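Local coordinates for malonyl CoA-acyl carrier protein transacylase (Burkholderia pseudomallei, PDB 3G87) that probably transfers the malonyl group from malonyl-CoA to holo acyl carrier protein, at residues G127-I132 / V164-A169; A194-F199 / A242-S247; M10-G15 / D278-L283. All coordinates share one frame; numbering follows the deposited sequence.

Interaction 1. Residues G127-I132 / V164-A169; sequences GAMAAI and VISGPA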
ATOM      1  N   GLY A 127      -8.946 -15.134   7.488  1.00 25.82           N
ATOM      2  CA  GLY A 127      -7.657 -14.569   7.882  1.00 22.84           C
ATOM      3  C   GLY A 127      -7.809 -13.274   8.650  1.00 22.68           C
ATOM      4  O   GLY A 127      -8.937 -12.740   8.806  1.00 23.75           O
ATOM      5  N   ALA A 128      -6.679 -12.760   9.128  1.00 20.92           N
ATOM      6  CA  ALA A 128      -6.612 -11.539   9.863  1.00 19.12           C
ATOM      7  C   ALA A 128      -5.177 -10.954   9.829  1.00 19.75           C
ATOM      8  O   ALA A 128      -4.211 -11.621   9.368  1.00 18.86           O
ATOM      9  CB  ALA A 128      -7.016 -11.803  11.258  1.00 18.86           C
ATOM     10  N   MET A 129      -5.044  -9.730  10.368  1.00 19.05           N
ATOM     11  CA  MET A 129      -3.764  -9.023  10.485  1.00 19.13           C
ATOM     12  C   MET A 129      -3.747  -8.169  11.758  1.00 18.91           C
ATOM     13  O   MET A 129      -4.804  -7.780  12.258  1.00 19.99           O
ATOM     14  CB  MET A 129      -3.549  -8.103   9.276  1.00 19.43           C
ATOM     15  CG  MET A 129      -3.736  -8.768   7.886  1.00 19.06           C
ATOM     16  SD  MET A 129      -3.672  -7.544   6.556  1.00 20.05           S
ATOM     17  CE  MET A 129      -1.918  -7.174   6.425  1.00 18.35           C
ATOM     18  N   ALA A 130      -2.558  -7.860  12.252  1.00 18.48           N
ATOM     19  CA  ALA A 130      -2.373  -7.080  13.444  1.00 19.00           C
ATOM     20  C   ALA A 130      -1.041  -6.417  13.338  1.00 19.99           C
ATOM     21  O   ALA A 130      -0.093  -6.983  12.837  1.00 21.23           O
ATOM     22  CB  ALA A 130      -2.426  -7.941  14.656  1.00 19.16           C
ATOM     23  N   ALA A 131      -0.967  -5.182  13.786  1.00 21.33           N
ATOM     24  CA  ALA A 131       0.240  -4.439  13.692  1.00 22.60           C
ATOM     25  C   ALA A 131       0.905  -4.575  15.040  1.00 24.60           C
ATOM     26  O   ALA A 131       0.220  -4.489  16.100  1.00 24.85           O
ATOM     27  CB  ALA A 131      -0.068  -2.973  13.391  1.00 22.85           C
ATOM     28  N   ILE A 132       2.216  -4.792  15.012  1.00 25.61           N
ATOM     29  CA  ILE A 132       2.990  -4.974  16.239  1.00 27.09           C
ATOM     30  C   ILE A 132       3.946  -3.816  16.366  1.00 29.07           C
ATOM     31  O   ILE A 132       4.603  -3.436  15.397  1.00 31.04           O
ATOM     32  CB  ILE A 132       3.787  -6.295  16.239  1.00 26.57           C
ATOM     33  CG1 ILE A 132       2.940  -7.494  15.764  1.00 24.74           C
ATOM     34  CG2 ILE A 132       4.451  -6.553  17.590  1.00 25.73           C
ATOM     35  CD1 ILE A 132       1.630  -7.656  16.432  1.00 24.46           C
ATOM     36  N   VAL A 164       3.674  -5.708  10.599  1.00 23.11           N
ATOM     37  CA  VAL A 164       2.366  -6.303  10.539  1.00 22.07           C
ATOM     38  C   VAL A 164       2.428  -7.779  10.247  1.00 21.54           C
ATOM     39  O   VAL A 164       3.120  -8.220   9.408  1.00 21.74           O
ATOM     40  CB  VAL A 164       1.467  -5.611   9.491  1.00 22.31           C
ATOM     41  CG1 VAL A 164       0.065  -6.005   9.629  1.00 22.30           C
ATOM     42  CG2 VAL A 164       1.604  -4.202   9.548  1.00 20.04           C
ATOM     43  N   ILE A 165       1.649  -8.525  10.979  1.00 21.23           N
ATOM     44  CA  ILE A 165       1.536  -9.928  10.808  1.00 20.49           C
ATOM     45  C   ILE A 165       0.220 -10.277  10.225  1.00 21.12           C
ATOM     46  O   ILE A 165      -0.713  -9.561  10.333  1.00 20.96           O
ATOM     47  CB  ILE A 165       1.661 -10.697  12.140  1.00 21.31           C
ATOM     48  CG1 ILE A 165       0.725 -10.129  13.166  1.00 20.51           C
ATOM     49  CG2 ILE A 165       3.074 -10.725  12.644  1.00 18.69           C
ATOM     50  CD1 ILE A 165       0.849 -10.740  14.451  1.00 23.35           C
ATOM     51  N   SER A 166       0.191 -11.405   9.567  1.00 20.64           N
ATOM     52  CA  SER A 166      -1.016 -11.982   9.111  1.00 22.00           C
ATOM     53  C   SER A 166      -0.958 -13.464   9.135  1.00 21.71           C
ATOM     54  O   SER A 166       0.072 -14.038   9.087  1.00 21.79           O
ATOM     55  CB  SER A 166      -1.491 -11.394   7.762  1.00 21.91           C
ATOM     56  OG  SER A 166      -0.630 -11.651   6.757  1.00 25.46           O
ATOM     57  N   GLY A 167      -2.130 -14.046   9.253  1.00 22.89           N
ATOM     58  CA  GLY A 167      -2.354 -15.464   9.316  1.00 22.98           C
ATOM     59  C   GLY A 167      -3.788 -15.803   9.552  1.00 24.45           C
ATOM     60  O   GLY A 167      -4.622 -14.966   9.430  1.00 24.32           O
ATOM     61  N   PRO A 168      -4.080 -17.043   9.902  1.00 24.29           N
ATOM     62  CA  PRO A 168      -5.451 -17.392  10.262  1.00 24.60           C
ATOM     63  C   PRO A 168      -5.960 -16.595  11.439  1.00 25.07           C
ATOM     64  O   PRO A 168      -5.223 -16.317  12.340  1.00 25.62           O
ATOM     65  CB  PRO A 168      -5.366 -18.861  10.600  1.00 24.54           C
ATOM     66  CG  PRO A 168      -4.158 -19.295  10.069  1.00 25.33           C
ATOM     67  CD  PRO A 168      -3.204 -18.188  10.058  1.00 24.34           C
ATOM     68  N   ALA A 169      -7.207 -16.220  11.381  1.00 24.41           N
ATOM     69  CA  ALA A 169      -7.854 -15.379  12.374  1.00 24.73           C
ATOM     70  C   ALA A 169      -7.593 -15.784  13.823  1.00 25.05           C
ATOM     71  O   ALA A 169      -7.291 -14.941  14.676  1.00 25.74           O
ATOM     72  CB  ALA A 169      -9.382 -15.325  12.082  1.00 24.06           C
TER

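Interaction 2. Residues A194-F199 / A242-S247; sequences AFHSKF and AQQIAS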
ATOM      1  N   ALA A 194      -5.792 -12.585   5.473  1.00 28.74           N
ATOM      2  CA  ALA A 194      -4.411 -12.596   5.887  1.00 26.61           C
ATOM      3  C   ALA A 194      -3.696 -12.077   4.652  1.00 25.44           C
ATOM      4  O   ALA A 194      -3.243 -12.884   3.830  1.00 25.23           O
ATOM      5  CB  ALA A 194      -4.020 -14.022   6.154  1.00 26.21           C
ATOM      6  N   PHE A 195      -3.622 -10.751   4.514  1.00 23.45           N
ATOM      7  CA  PHE A 195      -3.105 -10.138   3.302  1.00 22.80           C
ATOM      8  C   PHE A 195      -1.605 -10.225   3.325  1.00 22.67           C
ATOM      9  O   PHE A 195      -0.997 -10.204   4.397  1.00 20.12           O
ATOM     10  CB  PHE A 195      -3.552  -8.675   3.160  1.00 22.36           C
ATOM     11  CG  PHE A 195      -5.066  -8.501   2.949  1.00 22.66           C
ATOM     12  CD1 PHE A 195      -5.857  -9.565   2.439  1.00 20.15           C
ATOM     13  CD2 PHE A 195      -5.699  -7.270   3.241  1.00 20.59           C
ATOM     14  CE1 PHE A 195      -7.253  -9.426   2.243  1.00 20.15           C
ATOM     15  CE2 PHE A 195      -7.108  -7.132   3.058  1.00 20.36           C
ATOM     16  CZ  PHE A 195      -7.868  -8.197   2.544  1.00 20.15           C
ATOM     17  N   HIS A 196      -1.039 -10.343   2.154  1.00 22.77           N
ATOM     18  CA  HIS A 196       0.394 -10.356   1.957  1.00 22.48           C
ATOM     19  C   HIS A 196       1.034 -11.534   2.650  1.00 23.60           C
ATOM     20  O   HIS A 196       2.015 -11.382   3.322  1.00 22.78           O
ATOM     21  CB  HIS A 196       1.023  -9.003   2.353  1.00 22.41           C
ATOM     22  CG  HIS A 196       0.676  -7.889   1.414  1.00 21.67           C
ATOM     23  ND1 HIS A 196       1.162  -7.811   0.141  1.00 20.75           N
ATOM     24  CD2 HIS A 196      -0.158  -6.845   1.549  1.00 20.27           C
ATOM     25  CE1 HIS A 196       0.662  -6.767  -0.468  1.00 20.90           C
ATOM     26  NE2 HIS A 196      -0.152  -6.172   0.364  1.00 23.15           N
ATOM     27  N   SER A 197       0.395 -12.690   2.494  1.00 23.24           N
ATOM     28  CA  SER A 197       0.843 -13.987   3.019  1.00 23.88           C
ATOM     29  C   SER A 197       0.454 -15.052   1.986  1.00 23.83           C
ATOM     30  O   SER A 197      -0.142 -14.739   0.952  1.00 22.48           O
ATOM     31  CB  SER A 197       0.165 -14.330   4.356  1.00 23.24           C
ATOM     32  OG  SER A 197      -1.180 -14.816   4.153  1.00 24.13           O
ATOM     33  N   LYS A 198       0.784 -16.300   2.293  1.00 24.88           N
ATOM     34  CA  LYS A 198       0.478 -17.452   1.424  1.00 26.34           C
ATOM     35  C   LYS A 198      -1.015 -17.705   1.198  1.00 25.88           C
ATOM     36  O   LYS A 198      -1.361 -18.426   0.284  1.00 26.74           O
ATOM     37  CB  LYS A 198       1.077 -18.736   2.007  1.00 27.13           C
ATOM     38  CG  LYS A 198       0.536 -19.117   3.416  1.00 28.69           C
ATOM     39  CD  LYS A 198       1.142 -20.465   3.896  1.00 34.43           C
ATOM     40  CE  LYS A 198       1.002 -20.578   5.426  1.00 37.58           C
ATOM     41  NZ  LYS A 198       1.553 -21.869   5.980  1.00 40.46           N
ATOM     42  N   PHE A 199      -1.877 -17.165   2.054  1.00 25.60           N
ATOM     43  CA  PHE A 199      -3.317 -17.321   1.864  1.00 26.64           C
ATOM     44  C   PHE A 199      -3.835 -16.560   0.639  1.00 27.09           C
ATOM     45  O   PHE A 199      -4.880 -16.901   0.094  1.00 28.29           O
ATOM     46  CB  PHE A 199      -4.113 -17.088   3.177  1.00 25.99           C
ATOM     47  CG  PHE A 199      -3.702 -18.054   4.284  1.00 27.87           C
ATOM     48  CD1 PHE A 199      -4.184 -19.369   4.298  1.00 28.65           C
ATOM     49  CD2 PHE A 199      -2.741 -17.692   5.240  1.00 28.46           C
ATOM     50  CE1 PHE A 199      -3.774 -20.298   5.276  1.00 26.61           C
ATOM     51  CE2 PHE A 199      -2.337 -18.603   6.220  1.00 28.70           C
ATOM     52  CZ  PHE A 199      -2.870 -19.911   6.238  1.00 28.65           C
ATOM     53  N   ALA A 242       1.986  -8.586  -9.613  1.00 36.63           N
ATOM     54  CA  ALA A 242       1.256  -9.772  -9.221  1.00 37.07           C
ATOM     55  C   ALA A 242       1.885 -10.409  -8.009  1.00 37.21           C
ATOM     56  O   ALA A 242       1.239 -10.735  -7.076  1.00 38.65           O
ATOM     57  CB  ALA A 242       1.226 -10.693 -10.284  1.00 37.06           C
ATOM     58  N   GLN A 243       3.167 -10.598  -8.023  1.00 36.09           N
ATOM     59  CA  GLN A 243       3.833 -11.153  -6.888  1.00 35.16           C
ATOM     60  C   GLN A 243       3.590 -10.369  -5.596  1.00 32.74           C
ATOM     61  O   GLN A 243       3.584 -10.918  -4.544  1.00 32.34           O
ATOM     62  CB  GLN A 243       5.298 -11.299  -7.234  1.00 35.68           C
ATOM     63  CG  GLN A 243       5.890 -12.602  -6.825  1.00 41.51           C
ATOM     64  CD  GLN A 243       5.283 -13.824  -7.450  1.00 47.37           C
ATOM     65  OE1 GLN A 243       5.011 -13.878  -8.643  1.00 50.54           O
ATOM     66  NE2 GLN A 243       5.116 -14.844  -6.649  1.00 47.52           N
ATOM     67  N   GLN A 244       3.344  -9.086  -5.733  1.00 30.80           N
ATOM     68  CA  GLN A 244       3.085  -8.180  -4.622  1.00 29.45           C
ATOM     69  C   GLN A 244       2.059  -8.697  -3.604  1.00 28.43           C
ATOM     70  O   GLN A 244       2.253  -8.600  -2.443  1.00 27.31           O
ATOM     71  CB  GLN A 244       2.674  -6.816  -5.198  1.00 29.10           C
ATOM     72  CG  GLN A 244       2.854  -5.638  -4.338  1.00 29.87           C
ATOM     73  CD  GLN A 244       1.584  -4.862  -4.148  1.00 30.12           C
ATOM     74  OE1 GLN A 244       0.573  -5.413  -3.921  1.00 31.51           O
ATOM     75  NE2 GLN A 244       1.652  -3.597  -4.252  1.00 30.57           N
ATOM     76  N   ILE A 245       0.979  -9.278  -4.102  1.00 26.18           N
ATOM     77  CA  ILE A 245      -0.157  -9.725  -3.337  1.00 24.06           C
ATOM     78  C   ILE A 245       0.096 -10.791  -2.282  1.00 23.61           C
ATOM     79  O   ILE A 245      -0.459 -10.738  -1.241  1.00 21.97           O
ATOM     80  CB  ILE A 245      -1.298 -10.173  -4.302  1.00 23.83           C
ATOM     81  CG1 ILE A 245      -2.081  -8.999  -4.806  1.00 23.28           C
ATOM     82  CG2 ILE A 245      -2.207 -11.142  -3.679  1.00 21.51           C
ATOM     83  CD1 ILE A 245      -2.684  -9.226  -6.083  1.00 26.49           C
ATOM     84  N   ALA A 246       0.927 -11.765  -2.581  1.00 23.58           N
ATOM     85  CA  ALA A 246       1.213 -12.802  -1.630  1.00 23.84           C
ATOM     86  C   ALA A 246       2.553 -12.672  -0.890  1.00 24.23           C
ATOM     87  O   ALA A 246       2.923 -13.530  -0.151  1.00 23.88           O
ATOM     88  CB  ALA A 246       1.079 -14.145  -2.267  1.00 23.82           C
ATOM     89  N   SER A 247       3.233 -11.560  -1.098  1.00 23.82           N
ATOM     90  CA  SER A 247       4.550 -11.317  -0.580  1.00 22.91           C
ATOM     91  C   SER A 247       4.515 -10.246   0.483  1.00 22.00           C
ATOM     92  O   SER A 247       3.675  -9.441   0.455  1.00 22.61           O
ATOM     93  CB  SER A 247       5.442 -10.873  -1.711  1.00 23.61           C
ATOM     94  OG  SER A 247       5.909 -11.955  -2.421  1.00 26.87           O
TER
HETATM   95  O   HOH W   1      -2.525  -8.827  -0.392  1.00 24.64           O

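Interaction 3. Residues M10-G15 / D278-L283; sequences MFPGQG and DVLTRL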
ATOM      1  N   MET A  10       4.960   9.495  -2.711  1.00 15.26           N
ATOM      2  CA  MET A  10       4.519   8.318  -2.019  1.00 14.96           C
ATOM      3  C   MET A  10       3.024   8.281  -1.738  1.00 14.80           C
ATOM      4  O   MET A  10       2.448   9.254  -1.425  1.00 15.17           O
ATOM      5  CB  MET A  10       5.390   8.033  -0.784  1.00 15.02           C
ATOM      6  CG  MET A  10       5.296   8.935   0.401  1.00 13.02           C
ATOM      7  SD  MET A  10       6.519   8.597   1.590  1.00 16.41           S
ATOM      8  CE  MET A  10       6.011   9.623   2.862  1.00  7.19           C
ATOM      9  N   PHE A  11       2.420   7.132  -1.919  1.00 14.54           N
ATOM     10  CA  PHE A  11       0.979   6.935  -1.865  1.00 14.18           C
ATOM     11  C   PHE A  11       0.551   5.916  -0.827  1.00 14.74           C
ATOM     12  O   PHE A  11       1.033   4.860  -0.820  1.00 15.57           O
ATOM     13  CB  PHE A  11       0.457   6.564  -3.240  1.00 14.66           C
ATOM     14  CG  PHE A  11       0.921   7.475  -4.317  1.00 16.74           C
ATOM     15  CD1 PHE A  11       0.184   8.565  -4.680  1.00 15.24           C
ATOM     16  CD2 PHE A  11       2.116   7.252  -4.951  1.00 16.84           C
ATOM     17  CE1 PHE A  11       0.609   9.377  -5.627  1.00 15.71           C
ATOM     18  CE2 PHE A  11       2.553   8.083  -5.883  1.00 18.02           C
ATOM     19  CZ  PHE A  11       1.788   9.132  -6.246  1.00 17.26           C
ATOM     20  N   PRO A  12      -0.356   6.302   0.051  1.00 14.68           N
ATOM     21  CA  PRO A  12      -0.809   5.448   1.123  1.00 14.17           C
ATOM     22  C   PRO A  12      -1.719   4.300   0.681  1.00 15.05           C
ATOM     23  O   PRO A  12      -2.270   4.312  -0.350  1.00 15.49           O
ATOM     24  CB  PRO A  12      -1.527   6.428   2.025  1.00 14.04           C
ATOM     25  CG  PRO A  12      -1.955   7.442   1.224  1.00 11.86           C
ATOM     26  CD  PRO A  12      -1.030   7.591   0.117  1.00 14.11           C
ATOM     27  N   GLY A  13      -1.781   3.299   1.515  1.00 15.49           N
ATOM     28  CA  GLY A  13      -2.646   2.162   1.399  1.00 15.42           C
ATOM     29  C   GLY A  13      -3.689   1.973   2.478  1.00 16.42           C
ATOM     30  O   GLY A  13      -4.045   2.852   3.185  1.00 12.84           O
ATOM     31  N   GLN A  14      -4.153   0.749   2.575  1.00 17.61           N
ATOM     32  CA  GLN A  14      -5.211   0.339   3.487  1.00 20.14           C
ATOM     33  C   GLN A  14      -4.949   0.738   4.928  1.00 20.21           C
ATOM     34  O   GLN A  14      -3.890   0.541   5.446  1.00 19.28           O
ATOM     35  CB  GLN A  14      -5.461  -1.166   3.415  1.00 20.97           C
ATOM     36  CG  GLN A  14      -5.975  -1.682   4.686  1.00 26.30           C
ATOM     37  CD  GLN A  14      -5.769  -3.117   4.928  1.00 37.36           C
ATOM     38  OE1 GLN A  14      -6.349  -3.952   4.263  1.00 41.47           O
ATOM     39  NE2 GLN A  14      -4.985  -3.439   5.946  1.00 37.77           N
ATOM     40  N   GLY A  15      -5.956   1.319   5.536  1.00 20.17           N
ATOM     41  CA  GLY A  15      -5.851   1.896   6.833  1.00 20.35           C
ATOM     42  C   GLY A  15      -5.805   3.377   6.882  1.00 20.85           C
ATOM     43  O   GLY A  15      -6.024   3.922   7.895  1.00 21.30           O
ATOM     44  N   ASP A 278      -1.584  11.201   6.996  1.00 22.65           N
ATOM     45  CA  ASP A 278      -0.116  11.282   7.069  1.00 23.61           C
ATOM     46  C   ASP A 278       0.529   9.944   7.505  1.00 22.25           C
ATOM     47  O   ASP A 278       1.601   9.926   8.122  1.00 20.87           O
ATOM     48  CB  ASP A 278       0.295  12.420   8.009  1.00 24.39           C
ATOM     49  CG  ASP A 278      -0.116  12.141   9.430  1.00 29.40           C
ATOM     50  OD1 ASP A 278      -1.043  11.306   9.582  1.00 33.55           O
ATOM     51  OD2 ASP A 278       0.488  12.698  10.402  1.00 35.43           O
ATOM     52  N   VAL A 279      -0.126   8.824   7.166  1.00 21.70           N
ATOM     53  CA  VAL A 279       0.410   7.521   7.557  1.00 20.73           C
ATOM     54  C   VAL A 279       1.878   7.337   7.111  1.00 19.93           C
ATOM     55  O   VAL A 279       2.690   7.002   7.923  1.00 19.45           O
ATOM     56  CB  VAL A 279      -0.561   6.315   7.222  1.00 21.07           C
ATOM     57  CG1 VAL A 279       0.043   4.927   7.550  1.00 19.03           C
ATOM     58  CG2 VAL A 279      -1.849   6.483   8.018  1.00 22.52           C
ATOM     59  N   LEU A 280       2.221   7.611   5.848  1.00 19.29           N
ATOM     60  CA  LEU A 280       3.567   7.291   5.364  1.00 17.87           C
ATOM     61  C   LEU A 280       4.558   8.350   5.822  1.00 17.76           C
ATOM     62  O   LEU A 280       5.717   8.052   6.046  1.00 18.10           O
ATOM     63  CB  LEU A 280       3.602   7.166   3.836  1.00 16.32           C
ATOM     64  CG  LEU A 280       2.582   6.206   3.245  1.00 14.99           C
ATOM     65  CD1 LEU A 280       2.711   6.128   1.677  1.00  5.65           C
ATOM     66  CD2 LEU A 280       2.726   4.831   3.902  1.00 12.40           C
ATOM     67  N   THR A 281       4.101   9.592   5.923  1.00 17.58           N
ATOM     68  CA  THR A 281       4.912  10.692   6.443  1.00 17.42           C
ATOM     69  C   THR A 281       5.529  10.284   7.765  1.00 17.98           C
ATOM     70  O   THR A 281       6.716  10.471   7.961  1.00 17.19           O
ATOM     71  CB  THR A 281       4.051  11.965   6.596  1.00 17.44           C
ATOM     72  OG1 THR A 281       3.645  12.382   5.286  1.00 18.49           O
ATOM     73  CG2 THR A 281       4.812  13.130   7.203  1.00 17.49           C
ATOM     74  N   ARG A 282       4.709   9.721   8.662  1.00 19.72           N
ATOM     75  CA  ARG A 282       5.170   9.333  10.003  1.00 20.48           C
ATOM     76  C   ARG A 282       6.074   8.134   9.945  1.00 20.07           C
ATOM     77  O   ARG A 282       6.965   8.009  10.768  1.00 20.11           O
ATOM     78  CB  ARG A 282       3.986   9.021  10.901  1.00 21.22           C
ATOM     79  CG  ARG A 282       3.176  10.210  11.343  1.00 24.75           C
ATOM     80  CD  ARG A 282       2.003   9.718  12.255  1.00 34.96           C
ATOM     81  NE  ARG A 282       0.772   9.517  11.475  1.00 42.23           N
ATOM     82  CZ  ARG A 282      -0.248   8.707  11.819  1.00 47.58           C
ATOM     83  NH1 ARG A 282      -1.335   8.624  11.027  1.00 46.29           N
ATOM     84  NH2 ARG A 282      -0.197   7.987  12.956  1.00 47.02           N
ATOM     85  N   LEU A 283       5.836   7.231   8.991  1.00 19.37           N
ATOM     86  CA  LEU A 283       6.726   6.049   8.827  1.00 18.93           C
ATOM     87  C   LEU A 283       8.092   6.475   8.362  1.00 19.30           C
ATOM     88  O   LEU A 283       9.097   5.977   8.871  1.00 18.82           O
ATOM     89  CB  LEU A 283       6.179   4.944   7.897  1.00 17.80           C
ATOM     90  CG  LEU A 283       4.821   4.292   8.169  1.00 15.72           C
ATOM     91  CD1 LEU A 283       4.466   3.209   7.107  1.00  8.07           C
ATOM     92  CD2 LEU A 283       4.799   3.722   9.575  1.00 15.01           C
TER

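Interaction 1. Residues G127-I132 / V164-A169
The two middle strands of a ferredoxin-like subdomain, inserted in the acyltransferase fold, pair here as an antiparallel ladder: A128 faces G167 and A130 faces I165, each as a hydrogen-bonded pair. A128 N meets G167 O at 3.0 Å, almost in line with the carbonyl, and G167 N returns to A128 O. I165 N to A130 O is the straightest of the four bonds, with 169° at the hydrogen. Between these pairs M129 stands against S166, and M129 CG presses on S166 CB at 3.5 Å, tighter than usual for two carbons. The thioether then bends at chi3 (76°), bringing CE to 3.9 Å from V164 CG1. On the other face I165 CG1 lies between its backbone N and carbonyl carbon (chi1 51°), a placement that sets it 3.3 Å from A130 O and lets CD1 reach I132 CD1 at 3.7 Å. P168 occupies the N-cap position of helix 169-175, whose I172 packs on A128, A130 and I165. The M129, S166 face instead meets the loop after strand 185-188, where S166 OG hydrogen-bonds F195 O; strands 153-159 and 185-188 flank the pair and complete the sheet.

Interaction 2. Residues A194-F199 / A242-S247
H196 turns the ND1 edge of its imidazole toward the backbone carbonyls of Q244 and S247. ND1 lies 2.9 Å from Q244 O, which sits in the ring plane, and 3.0 Å from S247 O, also near that plane. Both hydrogen bonds are weak and well off straight, as one N-H is shared between two acceptors. CG stands anti to the carbonyl carbon (chi1 -70°), a torsion that swings the ring, with ND1, toward the two carbonyls. A water rests over one ring face, accepting weakly from H196 N and donating to I245 O at 2.9 Å; the same carbonyl takes a CA-H contact from H196. At the far edge NE2 is hydrogen-bonded to S92 OG, in a GxSxG sequence consistent with the nucleophile elbow and the Ser-His dyad of malonyl transacylases, in which a backbone carbonyl holds the histidine ring in place. The Q244 amide crosses the imidazole with the planes 60° apart, Q244 OE1 being 3.7 Å from H196 CE1 and weakly bonded to R117, while Q244 NE2 bonds to S92 O, so that Q244 touches both members of the pair. Beyond H196 the chain is fixed by S197, whose OG donates to A194 O at 2.8 Å and accepts from F199 N in an ST turn. A246 CB packs against S197 O at 3.5 Å, and A246 also touches Q204 of helix 201-211.

Interaction 3. Residues M10-G15 / D278-L283
M10 and L280 lie side by side with their chains running in opposite directions, joining the end of strand 6-11 to the first turn of helix 279-289. The M10 side chain leaves the backbone with CG between the backbone N and the carbonyl carbon (chi1 70°) and is extended from there on, a shape that carries the thioether across to the helix. SD passes 3.9 Å from L280 CB, and the terminal methyl CE settles 3.6 Å from that same CB and 3.5 Å from L280 C, reaching the helix backbone itself. L280 answers with CG anti to its carbonyl carbon (chi1 -53°) and CD1 continuing the extended line (chi2 -179°). Its CD1 tip therefore lands on the peptide between F11 and P12, 3.3 Å from F11 O and 3.5 Å from P12 N, and touches the proline ring more loosely, at 4.3 Å from P12 CB. F11 points to the other side, where N70 and Y74 of helix 59-81 receive it. The strand belongs to the parallel sheet of the larger, hydrolase-like part of the fold, and it runs into the FPGQG segment, which in related transacylases borders the active site. R282 folds back over the first turn, its NH1 making a salt bridge to D278 OD1 at 3.1 Å. The contact is made by van der Waals packing of apolar side chains, partly on polar backbone atoms. Between the two segments themselves the fit rests on this packing, while the helix start is also held by directed bonds: L280 N and T281 OG1 are both met by E273 of the adjacent strand 269-273.

From the N terminus, strand 6-11 and the loop after it supply the first half of interaction 3, whose second half, helix 279-289, arrives only near the end of the modelled chain. This contact closes the longest loop, joins the parallel sheet to that C-terminal helix and encloses the other two. Within it, interaction 1 closes between strands 127-133 and 162-168 before interaction 2 opens at 194-199, so those two follow in series and none of the three cross. Interactions 1 and 2 adjoin, with M129 SD 3.6 Å from F195 CB, linking the ferredoxin-like sheet to the loop 194-199 that carries H196. F195 also reaches Q14, its CE2 3.5 Å from Q14 OE1, bringing interaction 2 up to the 10-15 segment.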